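MP-4 (Mucuna pruriens, PDB 5DSS) contributes to snake venom neutralization by the seeds, through stimulation of cross-reactive antibodies, and is probably a member of a plant protease inhibitor family. Local coordinates at residues Lys20-Pro25 against Gly177-Gly182; Asn58-Lys63 against Ile82-Lys87. All coordinates share one frame; numbering follows the deposited sequence.

Overall arrangement
Both contacts reach one three-stranded antiparallel sheet of a helix-free chain, with centres about 10 Å apart. Strand 20-24 runs through its middle: interaction 1 joins it to 177-180 along one edge, while 62-63, part of interaction 2, lies along the other. Residues 82-87, from a later loop, pack in turn on 58-63. Along the chain the order is 20-25, 58-63, 82-87, 177-182, so the local pairing of interaction 2 falls between the two distant partners of interaction 1. Lys20 and Tyr22 of interaction 1 also touch residues of interaction 2: Lys20 meets Lys63 and Thr85, Tyr22 meets Asn58. Sequence ends meeting in one sheet fit the beta-trefoil expected of this inhibitor family.

Interaction 1 (Lys20-Pro25 against Gly177-Gly182); sequences KYYIMP and GFEKAG
Glu179 and Tyr22 are joined where two antiparallel strands, one from near each end of the chain, come together: the N-H of Glu179 reaches Tyr22 O at 3.0 Å in a nearly straight bond, 164° at the hydrogen. The return bond from Tyr22 N to Glu179 O is bent and weak. The register is clearer farther along, where Ile23 pairs with Phe178 and Met24 with Gly177, Met24 N bonding to Gly177 O at 3.0 Å. Side chains of Tyr22, Met24 and Glu179 share one face. Glu179 holds CG anti to its backbone N (chi1 -158°) and runs on extended, so that its side chain crosses those of Tyr22 and Met24 obliquely; the exact place of its carboxylate is doubtful.

On the other face Ile23 and Phe178 lie side by side and point the same way, CG2 of Ile23 meeting CE1 of Phe178 at 3.9 Å. The CA of Lys180 lies over one face of the Tyr21 ring, toward its rim, 3.8 Å from the centroid in a CH-pi contact, while Phe178 CB comes to the ring's edge. At the far end the methyl of Ala181 rests against Lys20 CB at 3.5 Å.

Leu15 packs on both Tyr21 and Phe178, and the Tyr21 hydroxyl is hydrogen-bonded to the backbone N of Leu16. Strand 177-180 forms one margin of the three-stranded sheet and strand 20-24 its middle; Ile23 touches Val62 and Lys20 touches Lys63 on strand 62-63, which forms the other margin.

Interaction 2 (Asn58-Lys63 against Ile82-Lys87); sequences NGLPVK and IEFTEK
A short strand edge paired with an irregular loop is the element here: Leu60 to Lys63 run roughly counter to Ile82 to Glu86 within a fold probably of the beta-trefoil type, and two backbone bonds tie them. Lys63 N gives a nearly straight bond to Glu83 O, 2.8 Å long with 166° at the hydrogen, approaching almost in line with the carbonyl. The second, from Thr85 N to Pro61 O at 3.3 Å, is weak; the same oxygen also receives a CA-H contact from Phe84 CA at 3.1 Å.

Side chains fill in around this pairing. In Phe84 the first torsion (chi1 -81°) sets CG beside the backbone N, which puts the ring against Leu60; the two side chains cross at about a right angle. The CD2 methyl of Leu60 lies over one ring face, 4.0 Å from the centroid, in a CH-pi contact, while the carbonyl oxygen of Leu60 comes to the ring's edge in its plane. Thr85 crosses the Pro61 ring, its CB 3.6 Å from Pro61 CB. Val62 and Ile82 cross obliquely, their detailed fit doubtful.

The carboxylate of Glu83 points elsewhere, to a salt bridge with Arg67. Trp96 meets the Phe84 ring edge-to-face. Leu37 of strand 35-37 touches both Leu60 and Phe84, and on another flank Lys20 of strand 20-24 packs against Pro61, Lys63 and Thr85, which places the loop beside two sheets.

Interaction 1 (Lys20-Pro25 against Gly177-Gly182)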
ATOM      1  N   LYS A  20     -12.153  -5.875  -2.776  1.00 15.77           N
ATOM      2  CA  LYS A  20     -11.671  -5.427  -1.475  1.00 12.67           C
ATOM      3  C   LYS A  20     -10.859  -6.505  -0.792  1.00 11.41           C
ATOM      4  O   LYS A  20     -11.307  -7.634  -0.684  1.00 10.46           O
ATOM      5  CB  LYS A  20     -12.847  -5.053  -0.593  1.00 11.28           C
ATOM      6  CG  LYS A  20     -13.667  -3.883  -1.091  1.00  9.75           C
ATOM      7  CD  LYS A  20     -15.108  -4.189  -0.799  1.00  8.50           C
ATOM      8  CE  LYS A  20     -15.223  -4.918   0.536  1.00  8.53           C
ATOM      9  NZ  LYS A  20     -16.602  -5.340   0.927  1.00  8.99           N
ATOM     10  N   TYR A  21      -9.670  -6.132  -0.323  1.00 10.63           N
ATOM     11  CA  TYR A  21      -8.762  -7.039   0.363  1.00 10.12           C
ATOM     12  C   TYR A  21      -8.171  -6.401   1.601  1.00  9.94           C
ATOM     13  O   TYR A  21      -8.505  -5.289   1.947  1.00  9.55           O
ATOM     14  CB  TYR A  21      -7.634  -7.464  -0.584  1.00 10.25           C
ATOM     15  CG  TYR A  21      -8.097  -8.222  -1.801  1.00  9.51           C
ATOM     16  CD1 TYR A  21      -9.214  -7.817  -2.507  1.00  8.42           C
ATOM     17  CD2 TYR A  21      -7.420  -9.353  -2.249  1.00 10.07           C
ATOM     18  CE1 TYR A  21      -9.656  -8.511  -3.633  1.00  7.42           C
ATOM     19  CE2 TYR A  21      -7.861 -10.051  -3.377  1.00  8.20           C
ATOM     20  CZ  TYR A  21      -8.978  -9.614  -4.068  1.00  5.64           C
ATOM     21  OH  TYR A  21      -9.438 -10.266  -5.178  1.00  4.02           O
ATOM     22  N   TYR A  22      -7.321  -7.142   2.293  1.00 10.72           N
ATOM     23  CA  TYR A  22      -6.627  -6.638   3.463  1.00 12.07           C
ATOM     24  C   TYR A  22      -5.214  -7.080   3.189  1.00 12.88           C
ATOM     25  O   TYR A  22      -4.985  -8.000   2.410  1.00 13.07           O
ATOM     26  CB  TYR A  22      -7.057  -7.344   4.759  1.00 12.91           C
ATOM     27  CG  TYR A  22      -8.449  -7.101   5.327  1.00 12.97           C
ATOM     28  CD1 TYR A  22      -8.731  -5.970   6.065  1.00 13.16           C
ATOM     29  CD2 TYR A  22      -9.454  -8.052   5.169  1.00 11.96           C
ATOM     30  CE1 TYR A  22      -9.985  -5.780   6.608  1.00 14.38           C
ATOM     31  CE2 TYR A  22     -10.692  -7.878   5.702  1.00 12.39           C
ATOM     32  CZ  TYR A  22     -10.967  -6.745   6.422  1.00 13.83           C
ATOM     33  OH  TYR A  22     -12.236  -6.562   6.958  1.00 14.66           O
ATOM     34  N   ILE A  23      -4.290  -6.409   3.787  1.00 14.18           N
ATOM     35  CA  ILE A  23      -2.904  -6.793   3.710  1.00 15.90           C
ATOM     36  C   ILE A  23      -2.353  -7.024   5.135  1.00 17.11           C
ATOM     37  O   ILE A  23      -2.182  -6.088   5.885  1.00 17.17           O
ATOM     38  CB  ILE A  23      -2.112  -5.714   2.935  1.00 15.85           C
ATOM     39  CG1 ILE A  23      -3.033  -4.961   2.000  1.00 14.15           C
ATOM     40  CG2 ILE A  23      -0.992  -6.322   2.123  1.00 17.17           C
ATOM     41  CD1 ILE A  23      -2.355  -3.826   1.328  1.00 13.48           C
ATOM     42  N   MET A  24      -2.083  -8.289   5.485  1.00 18.99           N
ATOM     43  CA  MET A  24      -1.511  -8.644   6.792  1.00 19.95           C
ATOM     44  C   MET A  24       0.015  -8.552   6.831  1.00 22.32           C
ATOM     45  O   MET A  24       0.654  -8.356   5.796  1.00 22.34           O
ATOM     46  CB  MET A  24      -2.028 -10.003   7.280  1.00 17.91           C
ATOM     47  CG  MET A  24      -3.030  -9.857   8.416  1.00 17.39           C
ATOM     48  SD  MET A  24      -4.591 -10.768   8.246  1.00 18.22           S
ATOM     49  CE  MET A  24      -5.619  -9.618   7.328  1.00 16.74           C
ATOM     50  N   PRO A  25       0.617  -8.660   8.021  1.00 24.74           N
ATOM     51  CA  PRO A  25       2.056  -8.542   8.027  1.00 24.78           C
ATOM     52  C   PRO A  25       2.662  -9.904   7.815  1.00 25.70           C
ATOM     53  O   PRO A  25       3.463 -10.372   8.644  1.00 28.47           O
ATOM     54  CB  PRO A  25       2.322  -8.105   9.458  1.00 24.17           C
ATOM     55  CG  PRO A  25       1.347  -8.939  10.237  1.00 24.52           C
ATOM     56  CD  PRO A  25       0.127  -9.076   9.356  1.00 25.14           C
ATOM     57  N   GLY A 177       0.741 -10.383   2.657  1.00 10.62           N
ATOM     58  CA  GLY A 177      -0.258 -11.411   2.402  1.00 10.83           C
ATOM     59  C   GLY A 177      -1.612 -10.755   2.198  1.00 10.80           C
ATOM     60  O   GLY A 177      -1.895  -9.737   2.830  1.00 11.07           O
ATOM     61  N   PHE A 178      -2.437 -11.323   1.316  1.00  9.19           N
ATOM     62  CA  PHE A 178      -3.690 -10.691   0.923  1.00  8.27           C
ATOM     63  C   PHE A 178      -4.929 -11.494   1.305  1.00  9.15           C
ATOM     64  O   PHE A 178      -5.028 -12.710   1.042  1.00  9.12           O
ATOM     65  CB  PHE A 178      -3.711 -10.473  -0.573  1.00  7.55           C
ATOM     66  CG  PHE A 178      -2.605  -9.610  -1.071  1.00  6.69           C
ATOM     67  CD1 PHE A 178      -2.712  -8.238  -1.010  1.00  5.04           C
ATOM     68  CD2 PHE A 178      -1.467 -10.176  -1.633  1.00  5.07           C
ATOM     69  CE1 PHE A 178      -1.707  -7.441  -1.498  1.00  6.44           C
ATOM     70  CE2 PHE A 178      -0.453  -9.380  -2.120  1.00  4.98           C
ATOM     71  CZ  PHE A 178      -0.570  -8.009  -2.049  1.00  5.99           C
ATOM     72  N   GLU A 179      -5.884 -10.794   1.902  1.00  8.12           N
ATOM     73  CA  GLU A 179      -7.105 -11.411   2.384  1.00  8.46           C
ATOM     74  C   GLU A 179      -8.222 -10.661   1.712  1.00  7.46           C
ATOM     75  O   GLU A 179      -8.500  -9.522   2.080  1.00  5.27           O
ATOM     76  CB  GLU A 179      -7.168 -11.218   3.903  1.00 17.20           C
ATOM     77  CG  GLU A 179      -8.041 -12.166   4.722  1.00 18.59           C
ATOM     78  CD  GLU A 179      -8.406 -11.495   6.048  1.00 20.05           C
ATOM     79  OE1 GLU A 179      -8.114 -10.289   6.156  1.00 20.99           O
ATOM     80  OE2 GLU A 179      -8.950 -12.117   6.987  1.00 20.26           O
ATOM     81  N   LYS A 180      -8.844 -11.282   0.710  1.00  7.45           N
ATOM     82  CA  LYS A 180     -10.015 -10.697   0.081  1.00  8.46           C
ATOM     83  C   LYS A 180     -10.962 -10.326   1.261  1.00  8.98           C
ATOM     84  O   LYS A 180     -10.899 -10.932   2.325  1.00  8.69           O
ATOM     85  CB  LYS A 180     -10.690 -11.721  -0.849  1.00  7.26           C
ATOM     86  CG  LYS A 180     -12.092 -11.338  -1.312  1.00  8.19           C
ATOM     87  CD  LYS A 180     -12.124  -9.956  -1.972  1.00  8.79           C
ATOM     88  CE  LYS A 180     -13.534  -9.577  -2.420  1.00  8.00           C
ATOM     89  NZ  LYS A 180     -13.744  -8.127  -2.690  1.00  5.53           N
ATOM     90  N   ALA A 181     -11.814  -9.328   1.063  1.00  9.82           N
ATOM     91  CA  ALA A 181     -12.703  -8.874   2.122  1.00 10.50           C
ATOM     92  C   ALA A 181     -14.055  -9.568   2.103  1.00 11.03           C
ATOM     93  O   ALA A 181     -14.950  -9.189   2.851  1.00 11.12           O
ATOM     94  CB  ALA A 181     -12.885  -7.371   2.043  1.00 11.02           C
ATOM     95  N   GLY A 182     -14.187 -10.586   1.252  1.00 12.56           N
ATOM     96  CA  GLY A 182     -15.423 -11.338   1.108  1.00 14.87           C
ATOM     97  C   GLY A 182     -16.165 -10.925  -0.150  1.00 17.48           C
ATOM     98  O   GLY A 182     -15.632 -10.170  -0.962  1.00 16.61           O
TER

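Interaction 2 (Asn58-Lys63 against Ile82-Lys87)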
ATOM      1  N   ASN A  58      -7.305  -5.803  11.198  1.00 11.67           N
ATOM      2  CA  ASN A  58      -6.839  -6.002   9.845  1.00 11.69           C
ATOM      3  C   ASN A  58      -6.930  -4.717   9.066  1.00 11.65           C
ATOM      4  O   ASN A  58      -6.584  -4.667   7.915  1.00 12.93           O
ATOM      5  CB  ASN A  58      -7.707  -7.037   9.162  1.00 12.09           C
ATOM      6  CG  ASN A  58      -9.117  -7.071   9.726  1.00 12.57           C
ATOM      7  OD1 ASN A  58      -9.479  -6.251  10.583  1.00 12.93           O
ATOM      8  ND2 ASN A  58      -9.918  -8.035   9.267  1.00 12.40           N
ATOM      9  N   GLY A  59      -7.374  -3.659   9.720  1.00 11.52           N
ATOM     10  CA  GLY A  59      -7.476  -2.351   9.081  1.00 11.63           C
ATOM     11  C   GLY A  59      -8.649  -2.102   8.158  1.00 10.99           C
ATOM     12  O   GLY A  59      -9.795  -2.360   8.522  1.00 11.33           O
ATOM     13  N   LEU A  60      -8.356  -1.582   6.971  1.00 10.81           N
ATOM     14  CA  LEU A  60      -9.375  -1.146   6.018  1.00 10.90           C
ATOM     15  C   LEU A  60      -9.171  -1.806   4.638  1.00 11.70           C
ATOM     16  O   LEU A  60      -8.024  -1.913   4.160  1.00 11.07           O
ATOM     17  CB  LEU A  60      -9.278   0.384   5.856  1.00 10.50           C
ATOM     18  CG  LEU A  60     -10.120   1.459   6.548  1.00 10.49           C
ATOM     19  CD1 LEU A  60      -9.837   1.581   8.039  1.00 10.79           C
ATOM     20  CD2 LEU A  60      -9.833   2.787   5.871  1.00 10.69           C
ATOM     21  N   PRO A  61     -10.276  -2.216   3.984  1.00 12.10           N
ATOM     22  CA  PRO A  61     -10.196  -2.853   2.660  1.00 12.36           C
ATOM     23  C   PRO A  61      -9.322  -2.078   1.671  1.00 12.89           C
ATOM     24  O   PRO A  61      -9.193  -0.854   1.796  1.00 14.13           O
ATOM     25  CB  PRO A  61     -11.655  -2.866   2.190  1.00 11.63           C
ATOM     26  CG  PRO A  61     -12.446  -2.919   3.447  1.00 11.71           C
ATOM     27  CD  PRO A  61     -11.675  -2.078   4.435  1.00 12.06           C
ATOM     28  N   VAL A  62      -8.734  -2.790   0.710  1.00 12.28           N
ATOM     29  CA  VAL A  62      -7.766  -2.226  -0.211  1.00 11.75           C
ATOM     30  C   VAL A  62      -8.105  -2.582  -1.664  1.00 11.67           C
ATOM     31  O   VAL A  62      -7.973  -3.749  -2.087  1.00 10.67           O
ATOM     32  CB  VAL A  62      -6.380  -2.830   0.170  1.00 12.44           C
ATOM     33  CG1 VAL A  62      -5.242  -2.012  -0.435  1.00 12.52           C
ATOM     34  CG2 VAL A  62      -6.207  -2.947   1.685  1.00 11.62           C
ATOM     35  N   LYS A  63      -8.521  -1.581  -2.438  1.00 11.46           N
ATOM     36  CA  LYS A  63      -8.945  -1.824  -3.822  1.00 11.54           C
ATOM     37  C   LYS A  63      -7.886  -1.652  -4.923  1.00 11.71           C
ATOM     38  O   LYS A  63      -7.619  -0.558  -5.399  1.00 11.02           O
ATOM     39  CB  LYS A  63     -10.183  -0.995  -4.150  1.00 10.97           C
ATOM     40  CG  LYS A  63     -11.472  -1.793  -4.254  1.00 11.16           C
ATOM     41  CD  LYS A  63     -12.644  -0.827  -4.426  1.00 11.29           C
ATOM     42  CE  LYS A  63     -13.954  -1.500  -4.794  1.00 10.66           C
ATOM     43  NZ  LYS A  63     -14.571  -2.303  -3.699  1.00 11.75           N
ATOM     44  N   ILE A  82      -4.171   2.149  -6.087  1.00 12.31           N
ATOM     45  CA  ILE A  82      -4.753   1.580  -4.920  1.00 12.69           C
ATOM     46  C   ILE A  82      -5.323   2.666  -3.980  1.00 12.73           C
ATOM     47  O   ILE A  82      -4.876   3.830  -3.969  1.00 11.26           O
ATOM     48  CB  ILE A  82      -3.725   0.600  -4.293  1.00 13.38           C
ATOM     49  CG1 ILE A  82      -4.205   0.115  -2.940  1.00 13.75           C
ATOM     50  CG2 ILE A  82      -2.319   1.193  -4.295  1.00 14.14           C
ATOM     51  CD1 ILE A  82      -5.330  -0.887  -3.109  1.00 15.05           C
ATOM     52  N   GLU A  83      -6.355   2.270  -3.237  1.00 13.32           N
ATOM     53  CA  GLU A  83      -7.054   3.130  -2.298  1.00 13.38           C
ATOM     54  C   GLU A  83      -7.832   2.258  -1.302  1.00 13.75           C
ATOM     55  O   GLU A  83      -8.186   1.105  -1.593  1.00 12.93           O
ATOM     56  CB  GLU A  83      -8.069   3.966  -3.061  1.00 14.74           C
ATOM     57  CG  GLU A  83      -7.781   4.137  -4.543  1.00 14.97           C
ATOM     58  CD  GLU A  83      -8.834   4.976  -5.223  1.00 15.45           C
ATOM     59  OE1 GLU A  83     -10.002   4.533  -5.207  1.00 15.51           O
ATOM     60  OE2 GLU A  83      -8.495   6.059  -5.765  1.00 14.37           O
ATOM     61  N   PHE A  84      -8.103   2.818  -0.123  1.00 13.84           N
ATOM     62  CA  PHE A  84      -8.927   2.151   0.900  1.00 12.88           C
ATOM     63  C   PHE A  84     -10.371   2.258   0.445  1.00 13.69           C
ATOM     64  O   PHE A  84     -10.680   2.959  -0.523  1.00 12.42           O
ATOM     65  CB  PHE A  84      -8.809   2.839   2.266  1.00 11.03           C
ATOM     66  CG  PHE A  84      -7.592   2.463   3.044  1.00  9.33           C
ATOM     67  CD1 PHE A  84      -7.439   1.182   3.543  1.00  8.94           C
ATOM     68  CD2 PHE A  84      -6.608   3.390   3.313  1.00  7.67           C
ATOM     69  CE1 PHE A  84      -6.321   0.839   4.304  1.00  7.40           C
ATOM     70  CE2 PHE A  84      -5.497   3.053   4.057  1.00  5.39           C
ATOM     71  CZ  PHE A  84      -5.347   1.778   4.555  1.00  7.17           C
ATOM     72  N   THR A  85     -11.251   1.588   1.179  1.00 15.74           N
ATOM     73  CA  THR A  85     -12.669   1.545   0.845  1.00 17.10           C
ATOM     74  C   THR A  85     -13.523   2.658   1.447  1.00 19.21           C
ATOM     75  O   THR A  85     -14.683   2.794   1.057  1.00 20.36           O
ATOM     76  CB  THR A  85     -13.237   0.199   1.251  1.00 16.60           C
ATOM     77  OG1 THR A  85     -12.544  -0.814   0.519  1.00 16.17           O
ATOM     78  CG2 THR A  85     -14.713   0.124   0.956  1.00 17.17           C
ATOM     79  N   GLU A  86     -13.009   3.381   2.439  1.00 21.42           N
ATOM     80  CA  GLU A  86     -13.628   4.599   2.971  1.00 23.76           C
ATOM     81  C   GLU A  86     -12.622   5.651   3.479  1.00 25.11           C
ATOM     82  O   GLU A  86     -11.922   5.414   4.405  1.00 24.78           O
ATOM     83  CB  GLU A  86     -14.636   4.253   4.067  1.00 23.59           C
ATOM     84  CG  GLU A  86     -15.789   5.216   4.162  1.00 24.47           C
ATOM     85  CD  GLU A  86     -16.516   5.109   5.456  1.00 26.11           C
ATOM     86  OE1 GLU A  86     -16.352   4.065   6.072  1.00 26.58           O
ATOM     87  OE2 GLU A  86     -17.237   6.050   5.822  1.00 25.70           O
ATOM     88  N   LYS A  87     -12.596   6.834   2.912  1.00 25.96           N
ATOM     89  CA  LYS A  87     -11.690   7.925   3.319  1.00 28.09           C
ATOM     90  C   LYS A  87     -12.109   8.597   4.627  1.00 28.74           C
ATOM     91  O   LYS A  87     -13.301   8.641   4.930  1.00 31.03           O
ATOM     92  CB  LYS A  87     -11.575   8.956   2.186  1.00 27.17           C
ATOM     93  CG  LYS A  87     -12.908   9.485   1.677  1.00 27.40           C
ATOM     94  CD  LYS A  87     -12.731  10.762   0.870  1.00 26.63           C
ATOM     95  CE  LYS A  87     -14.054  11.457   0.583  1.00 25.64           C
ATOM     96  NZ  LYS A  87     -13.798  12.763  -0.101  1.00 24.36           N
TER